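Bacterioferritin (Rhodobacter capsulatus, PDB 1JGC) probably oxidises Fe(2+) to Fe(3+) with dioxygen and stores the iron as an oxide mineral inside a hollow, heme-containing shell of 24 subunits. Local coordinates at residues Ile8-Ala13 with Arg105-Glu110; Leu31-Asp34 with Met40-Lys43; Ile59-Phe64 with Val111-Ser116; Lys99-Ala104 with Asn118-Leu123; Ser139-Asp142 with Gly148-Leu151. All blocks are in the same frame, centred on the assembly; numbering follows the deposited sequence.

Interaction 1: Ile8-Ala13 with Arg105-Glu110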
# COMPACT_ATOMS: atom_id res chain seq x y z
N ILE A 8 -4.40 56.34 -15.52
CA ILE A 8 -5.36 55.49 -16.20
C ILE A 8 -5.09 55.51 -17.70
O ILE A 8 -5.24 54.50 -18.38
CB ILE A 8 -6.79 55.97 -15.88
CG1 ILE A 8 -7.06 55.75 -14.39
CG2 ILE A 8 -7.80 55.24 -16.76
CD1 ILE A 8 -8.45 56.11 -13.93
N GLU A 9 -4.67 56.65 -18.22
CA GLU A 9 -4.37 56.77 -19.64
C GLU A 9 -3.18 55.86 -19.95
O GLU A 9 -3.20 55.12 -20.93
CB GLU A 9 -4.02 58.21 -19.99
CG GLU A 9 -5.05 58.93 -20.82
CD GLU A 9 -4.78 60.43 -20.90
OE1 GLU A 9 -3.67 60.83 -21.35
OE2 GLU A 9 -5.69 61.20 -20.51
N PHE A 10 -2.15 55.95 -19.12
CA PHE A 10 -0.96 55.13 -19.30
C PHE A 10 -1.31 53.65 -19.23
O PHE A 10 -0.84 52.86 -20.06
CB PHE A 10 0.09 55.48 -18.25
CG PHE A 10 1.05 56.56 -18.69
CD1 PHE A 10 1.84 56.39 -19.82
CD2 PHE A 10 1.19 57.74 -17.94
CE1 PHE A 10 2.76 57.37 -20.22
CE2 PHE A 10 2.11 58.72 -18.33
CZ PHE A 10 2.89 58.53 -19.47
N LEU A 11 -2.13 53.26 -18.25
CA LEU A 11 -2.53 51.87 -18.10
C LEU A 11 -3.26 51.37 -19.36
O LEU A 11 -3.01 50.26 -19.83
CB LEU A 11 -3.42 51.71 -16.86
CG LEU A 11 -2.68 51.84 -15.53
CD1 LEU A 11 -3.67 51.94 -14.37
CD2 LEU A 11 -1.75 50.63 -15.35
N ASN A 12 -4.16 52.19 -19.90
CA ASN A 12 -4.89 51.82 -21.10
C ASN A 12 -3.96 51.72 -22.31
O ASN A 12 -4.20 50.96 -23.23
CB ASN A 12 -6.01 52.81 -21.38
CG ASN A 12 -7.35 52.31 -20.93
OD1 ASN A 12 -7.75 51.19 -21.27
ND2 ASN A 12 -8.06 53.12 -20.16
N ALA A 13 -2.88 52.51 -22.30
CA ALA A 13 -1.95 52.45 -23.42
C ALA A 13 -1.15 51.16 -23.28
O ALA A 13 -0.90 50.46 -24.26
CB ALA A 13 -1.03 53.67 -23.41
N ARG A 105 5.91 54.47 -15.93
CA ARG A 105 6.50 54.23 -14.63
C ARG A 105 6.99 55.54 -13.98
O ARG A 105 6.69 55.81 -12.81
CB ARG A 105 7.62 53.20 -14.79
CG ARG A 105 8.33 52.82 -13.52
CD ARG A 105 9.51 53.72 -13.33
NE ARG A 105 9.97 53.68 -11.96
CZ ARG A 105 10.52 54.71 -11.34
NH1 ARG A 105 10.66 55.86 -11.99
NH2 ARG A 105 10.90 54.58 -10.08
N ASP A 106 7.73 56.36 -14.72
CA ASP A 106 8.19 57.63 -14.16
C ASP A 106 7.00 58.49 -13.72
O ASP A 106 7.02 59.07 -12.64
CB ASP A 106 9.01 58.43 -15.18
CG ASP A 106 10.43 57.89 -15.34
OD1 ASP A 106 10.97 57.32 -14.37
OD2 ASP A 106 11.00 58.05 -16.43
N TYR A 107 5.96 58.56 -14.56
CA TYR A 107 4.80 59.36 -14.20
C TYR A 107 4.11 58.87 -12.94
O TYR A 107 3.68 59.68 -12.12
CB TYR A 107 3.79 59.43 -15.35
CG TYR A 107 2.62 60.32 -15.00
CD1 TYR A 107 2.76 61.72 -15.00
CD2 TYR A 107 1.40 59.79 -14.59
CE1 TYR A 107 1.71 62.54 -14.59
CE2 TYR A 107 0.35 60.60 -14.18
CZ TYR A 107 0.51 61.97 -14.17
OH TYR A 107 -0.52 62.76 -13.70
N CYS A 108 3.99 57.56 -12.78
CA CYS A 108 3.34 57.02 -11.59
C CYS A 108 4.12 57.44 -10.35
O CYS A 108 3.54 57.79 -9.33
CB CYS A 108 3.26 55.49 -11.66
SG CYS A 108 2.01 54.89 -12.83
N ALA A 109 5.44 57.40 -10.45
CA ALA A 109 6.30 57.79 -9.33
C ALA A 109 6.06 59.26 -8.99
O ALA A 109 5.85 59.62 -7.83
CB ALA A 109 7.76 57.56 -9.70
N GLU A 110 6.09 60.10 -10.02
CA GLU A 110 5.91 61.53 -9.84
C GLU A 110 4.59 61.84 -9.15
O GLU A 110 4.53 62.65 -8.22
CB GLU A 110 5.98 62.26 -11.19
CG GLU A 110 5.48 63.69 -11.14
CD GLU A 110 5.65 64.45 -12.46
OE1 GLU A 110 5.43 63.85 -13.54
OE2 GLU A 110 6.00 65.66 -12.41

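Interaction 2: Leu31-Asp34 with Met40-Lys43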
# COMPACT_ATOMS: atom_id res chain seq x y z
N LEU A 31 2.00 30.45 -37.27
CA LEU A 31 2.86 30.50 -38.43
C LEU A 31 4.03 29.51 -38.26
O LEU A 31 4.30 28.69 -39.14
CB LEU A 31 3.40 31.92 -38.58
CG LEU A 31 3.09 32.78 -39.82
CD1 LEU A 31 1.94 32.24 -40.65
CD2 LEU A 31 2.79 34.17 -39.33
N GLN A 32 4.72 29.60 -37.13
CA GLN A 32 5.85 28.71 -36.87
C GLN A 32 5.43 27.24 -36.84
O GLN A 32 6.19 26.36 -37.22
CB GLN A 32 6.52 29.11 -35.54
CG GLN A 32 7.13 30.49 -35.60
CD GLN A 32 7.36 31.12 -34.25
OE1 GLN A 32 6.81 30.69 -33.24
NE2 GLN A 32 8.18 32.16 -34.22
N GLU A 33 4.21 26.99 -36.39
CA GLU A 33 3.71 25.63 -36.32
C GLU A 33 3.56 25.08 -37.74
O GLU A 33 3.95 23.94 -38.02
CB GLU A 33 2.36 25.59 -35.60
CG GLU A 33 1.92 24.20 -35.20
CD GLU A 33 2.81 23.62 -34.11
OE1 GLU A 33 2.95 24.26 -33.04
OE2 GLU A 33 3.37 22.52 -34.32
N ASP A 34 3.01 25.89 -38.64
CA ASP A 34 2.80 25.48 -40.03
C ASP A 34 4.14 25.32 -40.78
O ASP A 34 4.21 24.59 -41.77
CB ASP A 34 1.89 26.48 -40.75
CG ASP A 34 1.53 26.05 -42.17
OD1 ASP A 34 1.10 24.88 -42.37
OD2 ASP A 34 1.66 26.88 -43.10
N MET A 40 9.93 26.25 -31.73
CA MET A 40 9.92 27.70 -31.77
C MET A 40 8.47 28.13 -31.50
O MET A 40 8.20 29.11 -30.80
CB MET A 40 10.39 28.16 -33.14
CG MET A 40 10.30 29.63 -33.41
SD MET A 40 11.15 30.06 -34.96
CE MET A 40 11.84 31.66 -34.47
N ALA A 41 7.53 27.37 -32.05
CA ALA A 41 6.11 27.66 -31.90
C ALA A 41 5.64 27.62 -30.45
O ALA A 41 4.89 28.50 -30.01
CB ALA A 41 5.30 26.68 -32.74
N LYS A 42 6.07 26.60 -29.70
CA LYS A 42 5.65 26.47 -28.32
C LYS A 42 6.10 27.63 -27.47
O LYS A 42 5.40 28.03 -26.54
CB LYS A 42 6.15 25.15 -27.73
CG LYS A 42 5.53 23.96 -28.43
CD LYS A 42 6.13 22.64 -27.96
CE LYS A 42 5.73 21.49 -28.91
NZ LYS A 42 6.27 20.19 -28.43
N LYS A 43 7.27 28.19 -27.79
CA LYS A 43 7.77 29.32 -27.03
C LYS A 43 6.87 30.53 -27.29
O LYS A 43 6.52 31.26 -26.36
CB LYS A 43 9.21 29.62 -27.42
CG LYS A 43 9.86 30.70 -26.58
CD LYS A 43 9.78 30.39 -25.09
CE LYS A 43 10.37 31.52 -24.25
NZ LYS A 43 10.14 31.32 -22.79

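Interaction 3: Ile59-Phe64 with Val111-Ser116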
# COMPACT_ATOMS: atom_id res chain seq x y z
N ILE A 59 -6.09 45.37 -16.60
CA ILE A 59 -7.50 45.70 -16.68
C ILE A 59 -8.05 45.80 -15.26
O ILE A 59 -8.86 46.68 -14.97
CB ILE A 59 -8.27 44.62 -17.46
CG1 ILE A 59 -7.85 44.65 -18.93
CG2 ILE A 59 -9.77 44.84 -17.32
CD1 ILE A 59 -8.42 43.53 -19.76
N ALA A 60 -7.61 44.91 -14.38
CA ALA A 60 -8.08 44.93 -13.00
C ALA A 60 -7.66 46.20 -12.27
O ALA A 60 -8.43 46.79 -11.51
CB ALA A 60 -7.57 43.70 -12.25
N ARG A 61 -6.43 46.64 -12.52
CA ARG A 61 -5.94 47.84 -11.87
C ARG A 61 -6.72 49.04 -12.37
O ARG A 61 -7.00 49.97 -11.61
CB ARG A 61 -4.45 48.02 -12.16
CG ARG A 61 -3.84 49.25 -11.53
CD ARG A 61 -3.90 49.19 -10.01
NE ARG A 61 -3.28 50.38 -9.42
CZ ARG A 61 -3.28 50.65 -8.13
NH1 ARG A 61 -3.87 49.83 -7.27
NH2 ARG A 61 -2.71 51.77 -7.69
N ILE A 62 -7.06 49.04 -13.65
CA ILE A 62 -7.82 50.15 -14.22
C ILE A 62 -9.20 50.25 -13.57
O ILE A 62 -9.63 51.33 -13.20
CB ILE A 62 -7.98 49.99 -15.74
CG1 ILE A 62 -6.65 50.30 -16.44
CG2 ILE A 62 -9.10 50.88 -16.24
CD1 ILE A 62 -6.67 50.07 -17.94
N LEU A 63 -9.88 49.12 -13.44
CA LEU A 63 -11.21 49.14 -12.83
C LEU A 63 -11.14 49.60 -11.39
O LEU A 63 -11.98 50.36 -10.94
CB LEU A 63 -11.84 47.75 -12.91
CG LEU A 63 -12.31 47.31 -14.30
CD1 LEU A 63 -12.83 45.88 -14.23
CD2 LEU A 63 -13.38 48.25 -14.80
N PHE A 64 -10.13 49.15 -10.66
CA PHE A 64 -9.98 49.55 -9.27
C PHE A 64 -9.82 51.07 -9.16
O PHE A 64 -10.36 51.68 -8.25
CB PHE A 64 -8.77 48.87 -8.65
CG PHE A 64 -8.44 49.35 -7.28
CD1 PHE A 64 -9.34 49.19 -6.24
CD2 PHE A 64 -7.24 50.00 -7.03
CE1 PHE A 64 -9.04 49.66 -4.96
CE2 PHE A 64 -6.93 50.48 -5.76
CZ PHE A 64 -7.84 50.31 -4.72
N VAL A 111 3.52 61.18 -9.59
CA VAL A 111 2.20 61.41 -9.01
C VAL A 111 2.00 60.68 -7.68
O VAL A 111 1.02 60.91 -6.98
CB VAL A 111 1.10 61.02 -10.03
CG1 VAL A 111 -0.21 60.71 -9.33
CG2 VAL A 111 0.89 62.17 -11.00
N GLY A 112 2.94 59.80 -7.33
CA GLY A 112 2.82 59.09 -6.06
C GLY A 112 1.96 57.85 -6.03
O GLY A 112 1.63 57.37 -4.95
N ASP A 113 1.57 57.32 -7.19
CA ASP A 113 0.77 56.10 -7.25
C ASP A 113 1.75 54.93 -7.15
O ASP A 113 2.19 54.37 -8.16
CB ASP A 113 -0.01 56.04 -8.56
CG ASP A 113 -0.93 54.84 -8.62
OD1 ASP A 113 -0.73 53.89 -7.83
OD2 ASP A 113 -1.86 54.83 -9.46
N ILE A 114 2.08 54.56 -5.92
CA ILE A 114 3.03 53.50 -5.62
C ILE A 114 2.71 52.15 -6.26
O ILE A 114 3.55 51.57 -6.95
CB ILE A 114 3.16 53.31 -4.10
CG1 ILE A 114 3.50 54.65 -3.45
CG2 ILE A 114 4.19 52.23 -3.79
CD1 ILE A 114 4.79 55.29 -3.96
N VAL A 115 1.50 51.65 -6.04
CA VAL A 115 1.12 50.36 -6.59
C VAL A 115 1.18 50.34 -8.11
O VAL A 115 1.77 49.42 -8.70
CB VAL A 115 -0.30 49.96 -6.13
CG1 VAL A 115 -0.65 48.60 -6.70
CG2 VAL A 115 -0.35 49.94 -4.61
N SER A 116 0.60 51.33 -8.78
CA SER A 116 0.66 51.36 -10.23
C SER A 116 2.12 51.44 -10.71
O SER A 116 2.48 50.88 -11.75
CB SER A 116 -0.14 52.54 -10.79
OG SER A 116 -1.52 52.36 -10.53

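Interaction 4: Lys99-Ala104 with Asn118-Leu123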
# COMPACT_ATOMS: atom_id res chain seq x y z
N LYS A 99 9.78 51.18 -23.81
CA LYS A 99 9.82 52.63 -23.92
C LYS A 99 8.59 53.19 -23.22
O LYS A 99 8.69 54.05 -22.35
CB LYS A 99 9.81 53.03 -25.40
CG LYS A 99 9.91 54.51 -25.67
CD LYS A 99 9.97 54.77 -27.18
CE LYS A 99 10.11 56.27 -27.49
NZ LYS A 99 8.92 57.09 -27.08
N LEU A 100 7.43 52.66 -23.58
CA LEU A 100 6.17 53.10 -22.99
C LEU A 100 6.09 52.87 -21.49
O LEU A 100 5.60 53.72 -20.76
CB LEU A 100 5.00 52.41 -23.68
CG LEU A 100 3.64 52.57 -23.00
CD1 LEU A 100 3.26 54.03 -22.95
CD2 LEU A 100 2.58 51.77 -23.75
N TYR A 101 6.56 51.70 -21.04
CA TYR A 101 6.49 51.37 -19.62
C TYR A 101 7.40 52.23 -18.75
O TYR A 101 7.03 52.59 -17.64
CB TYR A 101 6.83 49.90 -19.38
CG TYR A 101 5.91 48.91 -20.06
CD1 TYR A 101 4.60 49.24 -20.41
CD2 TYR A 101 6.35 47.61 -20.32
CE1 TYR A 101 3.76 48.31 -21.01
CE2 TYR A 101 5.51 46.67 -20.92
CZ TYR A 101 4.22 47.03 -21.26
OH TYR A 101 3.40 46.08 -21.83
N ARG A 102 8.59 52.56 -19.25
CA ARG A 102 9.52 53.38 -18.49
C ARG A 102 8.95 54.79 -18.30
O ARG A 102 9.16 55.45 -17.27
CB ARG A 102 10.86 53.44 -19.21
CG ARG A 102 11.55 52.10 -19.24
CD ARG A 102 12.87 52.12 -19.95
NE ARG A 102 13.59 50.88 -19.71
CZ ARG A 102 14.19 50.16 -20.65
NH1 ARG A 102 14.16 50.56 -21.91
NH2 ARG A 102 14.80 49.02 -20.35
N GLU A 103 8.20 55.23 -19.30
CA GLU A 103 7.56 56.54 -19.31
C GLU A 103 6.42 56.54 -18.29
O GLU A 103 6.35 57.40 -17.41
CB GLU A 103 7.03 56.78 -20.71
CG GLU A 103 6.86 58.21 -21.11
CD GLU A 103 6.35 58.32 -22.55
OE1 GLU A 103 7.01 57.73 -23.46
OE2 GLU A 103 5.31 58.99 -22.75
N ALA A 104 5.52 55.57 -18.42
CA ALA A 104 4.38 55.46 -17.51
C ALA A 104 4.91 55.32 -16.09
O ALA A 104 4.42 55.97 -15.17
CB ALA A 104 3.53 54.24 -17.87
N ASN A 118 4.82 50.12 -9.25
CA ASN A 118 5.41 48.80 -9.17
C ASN A 118 4.91 47.85 -10.25
O ASN A 118 5.62 46.95 -10.65
CB ASN A 118 5.19 48.19 -7.79
CG ASN A 118 5.95 48.92 -6.71
OD1 ASN A 118 7.00 49.50 -6.98
ND2 ASN A 118 5.44 48.89 -5.48
N ILE A 119 3.68 48.05 -10.72
CA ILE A 119 3.17 47.20 -11.77
C ILE A 119 4.03 47.45 -13.02
O ILE A 119 4.42 46.51 -13.71
CB ILE A 119 1.70 47.50 -12.09
CG1 ILE A 119 0.82 46.97 -10.97
CG2 ILE A 119 1.32 46.88 -13.43
CD1 ILE A 119 -0.66 47.26 -11.15
N PHE A 120 4.34 48.71 -13.29
CA PHE A 120 5.17 49.01 -14.45
C PHE A 120 6.61 48.54 -14.24
O PHE A 120 7.30 48.20 -15.21
CB PHE A 120 5.13 50.51 -14.78
CG PHE A 120 3.86 50.93 -15.45
CD1 PHE A 120 3.53 50.46 -16.71
CD2 PHE A 120 2.97 51.79 -14.80
CE1 PHE A 120 2.34 50.83 -17.33
CE2 PHE A 120 1.77 52.16 -15.42
CZ PHE A 120 1.46 51.68 -16.68
N GLU A 121 7.07 48.51 -12.99
CA GLU A 121 8.43 48.03 -12.76
C GLU A 121 8.42 46.52 -12.97
O GLU A 121 9.40 45.92 -13.43
CB GLU A 121 8.91 48.37 -11.35
CG GLU A 121 8.98 49.86 -11.08
CD GLU A 121 10.12 50.25 -10.16
OE1 GLU A 121 10.67 49.35 -9.49
OE2 GLU A 121 10.46 51.45 -10.10
N SER A 122 7.30 45.89 -12.63
CA SER A 122 7.17 44.46 -12.82
C SER A 122 7.11 44.16 -14.33
O SER A 122 7.77 43.25 -14.82
CB SER A 122 5.92 43.95 -12.10
OG SER A 122 5.66 42.60 -12.44
N LEU A 123 6.33 44.95 -15.07
CA LEU A 123 6.23 44.75 -16.51
C LEU A 123 7.59 45.00 -17.17
O LEU A 123 8.01 44.24 -18.05
CB LEU A 123 5.19 45.68 -17.11
CG LEU A 123 3.72 45.37 -16.76
CD1 LEU A 123 2.83 46.49 -17.31
CD2 LEU A 123 3.32 44.02 -17.34

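Interaction 5: Ser139-Asp142 with Gly148-Leu151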
# COMPACT_ATOMS: atom_id res chain seq x y z
N SER A 139 21.09 35.90 -31.71
CA SER A 139 22.53 35.68 -31.77
C SER A 139 22.81 34.22 -32.14
O SER A 139 23.71 33.94 -32.94
CB SER A 139 23.15 35.98 -30.41
OG SER A 139 24.45 35.44 -30.35
N LEU A 140 22.04 33.31 -31.57
CA LEU A 140 22.22 31.89 -31.86
C LEU A 140 21.79 31.60 -33.29
O LEU A 140 22.32 30.68 -33.93
CB LEU A 140 21.38 31.05 -30.89
CG LEU A 140 21.43 29.54 -31.11
CD1 LEU A 140 22.85 29.04 -30.89
CD2 LEU A 140 20.47 28.85 -30.16
N TYR A 141 20.84 32.37 -33.80
CA TYR A 141 20.35 32.19 -35.15
C TYR A 141 21.46 32.49 -36.16
O TYR A 141 21.69 31.72 -37.09
CB TYR A 141 19.15 33.12 -35.40
CG TYR A 141 18.43 32.88 -36.69
CD1 TYR A 141 19.00 33.22 -37.91
CD2 TYR A 141 17.16 32.28 -36.71
CE1 TYR A 141 18.33 32.98 -39.12
CE2 TYR A 141 16.49 32.03 -37.91
CZ TYR A 141 17.09 32.39 -39.11
OH TYR A 141 16.44 32.13 -40.29
N ASP A 142 22.16 33.60 -35.96
CA ASP A 142 23.24 33.96 -36.87
C ASP A 142 24.41 32.99 -36.75
O ASP A 142 25.05 32.65 -37.74
CB ASP A 142 23.70 35.40 -36.60
CG ASP A 142 22.59 36.42 -36.82
OD1 ASP A 142 21.69 36.14 -37.65
OD2 ASP A 142 22.63 37.50 -36.17
N GLY A 148 20.55 25.56 -39.78
CA GLY A 148 20.89 25.00 -38.48
C GLY A 148 19.90 25.38 -37.39
O GLY A 148 19.53 24.55 -36.57
N PHE A 149 19.48 26.64 -37.39
CA PHE A 149 18.54 27.10 -36.39
C PHE A 149 17.19 26.43 -36.59
O PHE A 149 16.54 26.04 -35.62
CB PHE A 149 18.35 28.62 -36.48
CG PHE A 149 17.50 29.19 -35.38
CD1 PHE A 149 18.07 29.55 -34.16
CD2 PHE A 149 16.13 29.33 -35.55
CE1 PHE A 149 17.27 30.05 -33.14
CE2 PHE A 149 15.33 29.83 -34.53
CZ PHE A 149 15.90 30.19 -33.33
N ALA A 150 16.77 26.30 -37.84
CA ALA A 150 15.50 25.67 -38.15
C ALA A 150 15.54 24.22 -37.69
O ALA A 150 14.58 23.70 -37.14
CB ALA A 150 15.22 25.75 -39.64
N LEU A 151 16.68 23.56 -37.91
CA LEU A 151 16.84 22.18 -37.51
C LEU A 151 16.66 22.03 -36.00
O LEU A 151 15.89 21.19 -35.54
CB LEU A 151 18.22 21.67 -37.94
CG LEU A 151 18.59 20.23 -37.59
CD1 LEU A 151 17.48 19.28 -38.02
CD2 LEU A 151 19.90 19.88 -38.28

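Interaction 1: Ile8-Ala13 with Arg105-Glu110
Tyr107 and Phe10 make this contact between them, ring against ring at the margin of the subunit. Followed outward from the backbone, Tyr107 first presents its CB, which lies 3.5 Å from Phe10 CE2. Its CG comes next and meets the same Phe10 CE2 at 3.7 Å. One step further, Tyr107 CD2 approaches Phe10 CD2 at 3.9 Å. Beyond that the tyrosine leaves the phenylalanine, and its OH ends in a hydrogen bond to Asp4 OD2, while Lys6 makes a cation-pi contact with the ring. Tyr107 CG stands anti to the backbone nitrogen (chi1 -177°), which swings the ring toward helix 5-34 and brings CD2 to Phe10. The two ring planes are inclined at 39° with centroids 5.8 Å apart, so the pair is neither a stack nor an edge-to-face contact. Phe10 also packs on Glu103 and Ala104 of helix 83-111. Were Phe10 replaced by an alanine, Tyr107 CB and its ring would probably lose their apolar neighbour, and a gap is likely to open between the two helices. The pair joins antiparallel stretches of helix 5-34 and helix 83-111, near one end of the four-helix bundle of the ferritin fold.

Interaction 2: Leu31-Asp34 with Met40-Lys43
The carbonyl oxygen Met40 O lies 3.2 Å from Gln32 OE1 as modelled, the nearest polar approach between the two segments. The Gln32 amide is probably turned over in the model; if it is, its nitrogen would face the carbonyl and the approach may be a hydrogen bond. The hydroxyls of Ser44 and Thr86 lie near the amide as well. The hydrocarbon part of the contact does not depend on that choice. Gln32 CB rests 3.9 Å from Ala41 CB, and the extended chain then carries the amide carbon Gln32 CD to 3.4 Å from Met40 CG. The two long side chains cross at about a right angle. Met40 starts with CG anti to its backbone nitrogen (chi1 174°), which sets this methylene against the amide, and the chain bends only at its last torsion. Glu33 reaches Ala41 from the other flank. It is folded at chi2 (68°), and this turn brings Glu33 OE1 within 3.4 Å of Ala41 CB. The segments are the last turn of helix 5-34 and an early turn of helix 38-64, which follow each other in the ferritin bundle. Met40 also packs on Thr86 and Leu87 of helix 83-111 and on Met157 of a neighbouring subunit. The chemistry is therefore mixed: a buried amide of uncertain rotation has polar groups within reach among methylene and thioether groups, whereas Glu33 adds a carboxylate beside a methyl group.

Interaction 3: Ile59-Phe64 with Val111-Ser116
Arg61 reaches from the last turns of helix 38-64 to the N-cap of helix 114-144, where Asp113 and Ser116 receive its guanidinium group. The chain arrives at this cap through a Schellman motif at Gly112, whose positive phi ends the preceding helix. Arg61 and Asp113 come from opposite directions. Both partners, Asp113 and Ser116, lie at the guanidinium edge, near its plane, the carboxylate plane being tilted by 49°. Ser116 OG is gripped side-on by two nitrogens: Arg61 NE donates to it at 2.9 Å, the straighter of the two bonds at 155°, and Arg61 NH2 donates at 3.1 Å. The same NH2 forms a salt bridge with Asp113 OD1 at 2.9 Å, although the hydrogen-bond component is weak and bent. Val115 comes over one face of the guanidinium, its CG1 3.4 Å above the plane and shifted toward the rim. A bend at chi2 (62°) turns the Arg61 chain so that NE and NH2 both look toward the serine. The remaining nitrogen, NH1, is taken by a salt bridge to Glu128 of a neighbouring subunit, so the arginine ties two helices of its own chain to the assembly. Two carboxylates round the group would probably steady its positive charge. Asp113 is itself held from above its carboxylate plane at both oxygens: Ser116 N donates to Asp113 OD1 at 3.0 Å, and Ser116 OG, the atom that accepts both arginine bonds, donates to Asp113 OD2 at 2.7 Å.

Interaction 4: Lys99-Ala104 with Asn118-Leu123
Tyr101 and Phe120 meet across the interface with matching first torsions: in each, CG lies anti to the carbonyl carbon and beside the backbone nitrogen (chi1 -60° and -75°). From their separate helices this choice sends both rings into the interface, where the side chains cross at about a right angle. Phe120 offers its edge to the tyrosine, with Tyr101 CD1 close to the phenylalanine plane and 4.0 Å from Phe120 CD1. One face of Phe120 is used differently. The methyl carbon Ala104 CB stands 3.6 Å from the Phe120 ring centroid, almost straight above it, in a well-centred CH-pi contact. A second CH-pi contact involves Leu123, whose CB lies over one face of Tyr101, displaced toward the rim and 4.2 Å from the Tyr101 ring centroid. Thus each ring receives an aliphatic carbon on a face; the side-chain contacts between the segments are apolar, and the four residues that make them are buried. The axes of segments 99-104 and 118-123 approach to 9.0 Å, with directions 155° apart, roughly antiparallel. Helix 5-34 adds to the packing, with Leu11 and Ala14 against Phe120 and Ala14 also against Tyr101. Beyond the packing, Tyr101 OH makes a weak hydrogen bond to Glu127 OE2 and lies near Glu18, both of them iron-binding residues. The contact therefore pairs two consecutive helices of the ferritin four-helix bundle, with its tyrosine bordering the ferroxidase site, whose two metal positions are empty in this crystal.

Interaction 5: Ser139-Asp142 with Gly148-Leu151
Tyr141 and Phe149 form an oblique aromatic pair, the main element of a contact that is wholly nonpolar between the segments. Their ring planes are inclined at 41° with centroids 4.7 Å apart, and the side chains cross at about a right angle. One corner of the tyrosine does the touching: Tyr141 CD2 lies over one face of Phe149, offset toward the rim and 3.3 Å from Phe149 CD2. A CH-pi contact runs the other way, from Phe149 CB to the Tyr141 ring at 4.3 Å from its centroid, off-centre. The third kind of contact is between ring and backbone. Phe149 CD1 comes within 3.6 Å of Tyr141 CA and 4.3 Å of Leu140 C, so the phenylalanine lies against the main chain of its partner helix as well as against the ring. The anti placement of Phe149 CG relative to its own nitrogen (chi1 -174°) directs the ring into this position. Replacing Phe149 by a serine is likely to leave Tyr141 without its ring partner and to open a gap along the Leu140-Tyr141 backbone. Outside the pair, Tyr141 also packs on Pro83 and Arg84, while Phe149 touches Met157 of a neighbouring subunit. The short helix 146-152 is the fifth helix of the ferritin fold, and its Leu151 meets Leu151 and Leu152 of two other subunits. Leu140 on Leu152 and Tyr141 on Pro146 add to its joint with helix 114-144. With no hydrogen bond across the two segments, their contact probably rests on burial of apolar surface and on the fit of the two rings.

From the N terminus, interaction 1 opens on helix 5-34 and closes only on helix 83-111, joining two helices of the bundle. Nested inside that long loop, interaction 2 fastens the turn from helix 5-34 to helix 38-64. Interaction 3 then opens at the end of helix 38-64 and interaction 4 on helix 83-111, before interactions 1, 3 and 4 close in that order. These three cross one another and touch, knitting all four long helices together at one end of the bundle. Interaction 5 follows in series and attaches helix 146-152. It lies at the far end with interaction 2, where Met40 and Phe149 pack together.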